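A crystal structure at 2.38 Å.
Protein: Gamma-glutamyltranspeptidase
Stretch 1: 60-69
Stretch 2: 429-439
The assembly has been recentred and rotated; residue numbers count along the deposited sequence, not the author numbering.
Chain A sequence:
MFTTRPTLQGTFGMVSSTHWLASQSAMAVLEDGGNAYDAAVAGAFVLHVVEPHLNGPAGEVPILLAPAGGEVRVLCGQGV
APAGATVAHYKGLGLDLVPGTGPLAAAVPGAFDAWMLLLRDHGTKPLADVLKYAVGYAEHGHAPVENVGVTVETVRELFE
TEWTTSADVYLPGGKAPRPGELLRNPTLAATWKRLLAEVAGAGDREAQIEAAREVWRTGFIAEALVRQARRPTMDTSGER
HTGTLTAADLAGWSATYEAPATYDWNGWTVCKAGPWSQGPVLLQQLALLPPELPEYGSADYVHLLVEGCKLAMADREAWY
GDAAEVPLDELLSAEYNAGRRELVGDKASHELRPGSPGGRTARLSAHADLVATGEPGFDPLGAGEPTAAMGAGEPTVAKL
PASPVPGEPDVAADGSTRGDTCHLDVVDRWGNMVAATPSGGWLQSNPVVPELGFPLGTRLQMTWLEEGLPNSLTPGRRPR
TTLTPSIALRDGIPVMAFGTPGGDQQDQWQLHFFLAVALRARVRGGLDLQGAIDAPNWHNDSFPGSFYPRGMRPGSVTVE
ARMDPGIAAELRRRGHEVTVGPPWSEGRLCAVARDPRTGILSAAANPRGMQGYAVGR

Stretch 1 (60-69) EVPILLAPAG
Stretch 2 429-439: RWGNMVAATPS

Two neighbouring antiparallel segments of gamma-glutamyltranspeptidase, far apart in sequence, bury 658 Å² between them. The strand that runs to Ala 66 and strand 433-436 lie at 165° between their N-to-C directions, with axes approaching to 4.7 Å. Backbone angles are extended along both strands, for example -85/133 at Pro 62 and -150/142 at Val 434, until psi falls to 77° at Ala 66, where the first strand ends. The register pairs Ile 63 with Ala 436 (CA to CA 4.4 Å), Leu 64 with Ala 435 (CA to CA 5.1 Å), Leu 65 with Val 434 (CA to CA 4.5 Å) and Ala 66 with Met 433 (CA to CA 5.0 Å); wide, hydrogen-bonded pairs alternate with narrow, non-hydrogen-bonded ones.

Backbone hydrogen bonds form reciprocal couples at the wide pairs. Leu 64 N donates to Ala 435 O (2.8 Å) and Ala 435 N to Leu 64 O (2.8 Å); Ala 66 N donates to Met 433 O (3.0 Å) and Met 433 N to Ala 66 O (3.1 Å). Beyond the strands, Glu 60 N reaches Ser 439 O (2.7 Å) and Ser 439 N returns to Glu 60 O (2.9 Å), making a single bridge. Between these couples, Pro 62 has no amide hydrogen to give, so the exchange there is one-sided: Thr 437 N donates to Pro 62 O in a weak bond of 3.3 Å. CA-H...O contacts supplement the ladder, with Val 434 CA 3.3 Å from Leu 64 O and Pro 438 CA 3.3 Å from Glu 60 O.

Apolar side chains meet on both sheet faces. On one, Ile 63 (chi1 m, chi2 t) brings CG2 to 3.5 Å from CG2 of Val 434 (chi1 p), while its CG1 lies 4.1 Å from Ala 436 CB. Leu 65 (p, t) shares this face, but its end leads away. Val 61 (p) places CG2 3.8 Å from both Ala 436 CB and Pro 438 CB. On the other face, Leu 64 (m, t) sets CB 4.4 Å from Ala 435 CB, and Ala 66 CB lies 4.2 Å from Met 433 CB; the Met 433 side chain (m, t, p) then leads away.

Past Ala 66, and just before Met 433 on the partner, a side chain takes over as acceptor. Asn 432 (chi1 m, chi2 -52°) turns OD1 to accept from Ala 68 N at 2.7 Å, nearly linear at 170°. Gly 431, at phi/psi 92/2, precedes it in a conformation that would jam a CB against the preceding carbonyl. Water 1 lies 2.6 Å from Ala 66 O and 3.3 Å from Gly 431 O, linking the two segments.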

# COMPACT_ATOMS: atom_id res chain seq x y z
N GLU A 60 9.53 -18.04 -17.79
CA GLU A 60 10.58 -17.16 -18.34
C GLU A 60 10.64 -15.86 -17.59
O GLU A 60 9.71 -15.52 -16.88
CB GLU A 60 10.25 -16.78 -19.78
CG GLU A 60 10.07 -17.97 -20.69
CD GLU A 60 8.64 -18.36 -20.98
OE1 GLU A 60 8.52 -19.43 -21.59
OE2 GLU A 60 7.67 -17.66 -20.62
N VAL A 61 11.73 -15.13 -17.80
CA VAL A 61 11.86 -13.77 -17.30
C VAL A 61 12.99 -13.02 -18.01
O VAL A 61 14.11 -13.52 -18.08
CB VAL A 61 12.07 -13.74 -15.76
CG1 VAL A 61 13.37 -14.41 -15.34
CG2 VAL A 61 12.03 -12.31 -15.24
N PRO A 62 12.70 -11.83 -18.58
CA PRO A 62 13.75 -10.83 -18.83
C PRO A 62 14.01 -9.99 -17.59
O PRO A 62 13.06 -9.51 -16.98
CB PRO A 62 13.16 -9.94 -19.94
CG PRO A 62 11.84 -10.52 -20.30
CD PRO A 62 11.43 -11.46 -19.22
N ILE A 63 15.27 -9.80 -17.22
CA ILE A 63 15.62 -8.95 -16.09
C ILE A 63 16.49 -7.79 -16.57
O ILE A 63 17.50 -8.00 -17.23
CB ILE A 63 16.36 -9.73 -14.99
CG1 ILE A 63 15.61 -11.01 -14.63
CG2 ILE A 63 16.55 -8.85 -13.76
CD1 ILE A 63 16.43 -11.99 -13.82
N LEU A 64 16.07 -6.56 -16.23
CA LEU A 64 16.88 -5.37 -16.43
C LEU A 64 17.49 -4.96 -15.11
O LEU A 64 16.77 -4.67 -14.16
CB LEU A 64 16.01 -4.22 -16.93
CG LEU A 64 15.81 -4.14 -18.43
CD1 LEU A 64 14.67 -3.19 -18.74
CD2 LEU A 64 17.09 -3.66 -19.12
N LEU A 65 18.82 -4.91 -15.06
CA LEU A 65 19.51 -4.51 -13.85
C LEU A 65 20.30 -3.22 -14.09
O LEU A 65 20.81 -2.98 -15.18
CB LEU A 65 20.39 -5.64 -13.30
CG LEU A 65 21.33 -6.42 -14.23
CD1 LEU A 65 22.47 -7.03 -13.42
CD2 LEU A 65 20.62 -7.51 -15.02
N ALA A 66 20.38 -2.40 -13.05
CA ALA A 66 21.11 -1.13 -13.09
C ALA A 66 21.83 -0.98 -11.77
O ALA A 66 21.36 -0.23 -10.91
CB ALA A 66 20.15 0.02 -13.31
N PRO A 67 22.96 -1.72 -11.58
CA PRO A 67 23.76 -1.61 -10.34
C PRO A 67 24.24 -0.18 -10.09
O PRO A 67 24.55 0.54 -11.03
CB PRO A 67 24.94 -2.57 -10.57
CG PRO A 67 24.61 -3.36 -11.79
CD PRO A 67 23.65 -2.54 -12.59
N ALA A 68 24.30 0.23 -8.82
CA ALA A 68 24.55 1.62 -8.44
C ALA A 68 25.58 2.33 -9.33
O ALA A 68 25.26 3.31 -10.01
CB ALA A 68 24.98 1.69 -6.98
N GLY A 69 26.79 1.80 -9.35
CA GLY A 69 27.88 2.42 -10.10
C GLY A 69 27.79 2.28 -11.62
O GLY A 69 27.85 3.26 -12.35
N ARG A 429 18.99 0.69 -0.78
CA ARG A 429 19.64 1.82 -0.10
C ARG A 429 20.94 2.28 -0.78
O ARG A 429 21.34 3.44 -0.64
CB ARG A 429 19.89 1.49 1.38
CG ARG A 429 21.03 0.51 1.63
CD ARG A 429 21.08 0.01 3.06
NE ARG A 429 21.30 1.09 4.02
CZ ARG A 429 21.55 0.91 5.33
NH1 ARG A 429 21.72 1.98 6.11
NH2 ARG A 429 21.62 -0.31 5.85
N TRP A 430 21.59 1.37 -1.49
CA TRP A 430 22.77 1.68 -2.28
C TRP A 430 22.44 2.24 -3.66
O TRP A 430 23.33 2.69 -4.37
CB TRP A 430 23.66 0.46 -2.41
CG TRP A 430 24.07 -0.10 -1.11
CD1 TRP A 430 25.11 0.31 -0.33
CD2 TRP A 430 23.43 -1.16 -0.40
NE1 TRP A 430 25.16 -0.43 0.82
CE2 TRP A 430 24.14 -1.35 0.80
CE3 TRP A 430 22.32 -1.98 -0.67
CZ2 TRP A 430 23.79 -2.33 1.74
CZ3 TRP A 430 21.96 -2.95 0.26
CH2 TRP A 430 22.70 -3.12 1.45
N GLY A 431 21.17 2.23 -4.05
CA GLY A 431 20.74 2.76 -5.34
C GLY A 431 20.70 1.75 -6.49
O GLY A 431 20.38 2.13 -7.61
N ASN A 432 20.99 0.48 -6.21
CA ASN A 432 20.86 -0.58 -7.22
C ASN A 432 19.39 -0.66 -7.63
O ASN A 432 18.51 -0.50 -6.78
CB ASN A 432 21.31 -1.94 -6.67
CG ASN A 432 22.76 -1.94 -6.18
OD1 ASN A 432 23.66 -1.54 -6.90
ND2 ASN A 432 22.98 -2.42 -4.96
N MET A 433 19.11 -0.86 -8.91
CA MET A 433 17.74 -1.07 -9.36
C MET A 433 17.64 -2.36 -10.14
O MET A 433 18.65 -2.85 -10.68
CB MET A 433 17.25 0.07 -10.23
CG MET A 433 17.41 1.43 -9.59
SD MET A 433 16.85 2.74 -10.68
CE MET A 433 15.14 2.82 -10.19
N VAL A 434 16.42 -2.88 -10.20
CA VAL A 434 16.10 -4.08 -10.97
C VAL A 434 14.63 -4.00 -11.45
O VAL A 434 13.78 -3.48 -10.75
CB VAL A 434 16.41 -5.36 -10.15
CG1 VAL A 434 15.44 -5.53 -8.99
CG2 VAL A 434 16.43 -6.58 -11.04
N ALA A 435 14.37 -4.47 -12.66
CA ALA A 435 13.00 -4.56 -13.20
C ALA A 435 12.87 -5.88 -13.95
O ALA A 435 13.62 -6.12 -14.89
CB ALA A 435 12.69 -3.39 -14.13
N ALA A 436 11.93 -6.72 -13.53
CA ALA A 436 11.79 -8.06 -14.10
C ALA A 436 10.34 -8.33 -14.42
O ALA A 436 9.46 -7.96 -13.65
CB ALA A 436 12.31 -9.12 -13.14
N THR A 437 10.11 -9.02 -15.53
CA THR A 437 8.77 -9.37 -15.98
C THR A 437 8.70 -10.89 -16.09
O THR A 437 8.83 -11.42 -17.18
CB THR A 437 8.49 -8.68 -17.33
OG1 THR A 437 8.58 -7.26 -17.17
CG2 THR A 437 7.10 -8.99 -17.86
N PRO A 438 8.53 -11.60 -14.95
CA PRO A 438 8.44 -13.05 -15.04
C PRO A 438 7.06 -13.56 -15.44
O PRO A 438 6.05 -12.97 -15.08
CB PRO A 438 8.79 -13.51 -13.62
CG PRO A 438 8.32 -12.40 -12.77
CD PRO A 438 8.59 -11.15 -13.55
N SER A 439 7.05 -14.66 -16.17
CA SER A 439 5.83 -15.17 -16.78
C SER A 439 6.01 -16.62 -17.19
O SER A 439 7.10 -17.17 -17.06
CB SER A 439 5.50 -14.34 -18.02
OG SER A 439 4.27 -14.73 -18.61
O HOH W 1 21.87 2.32 -10.55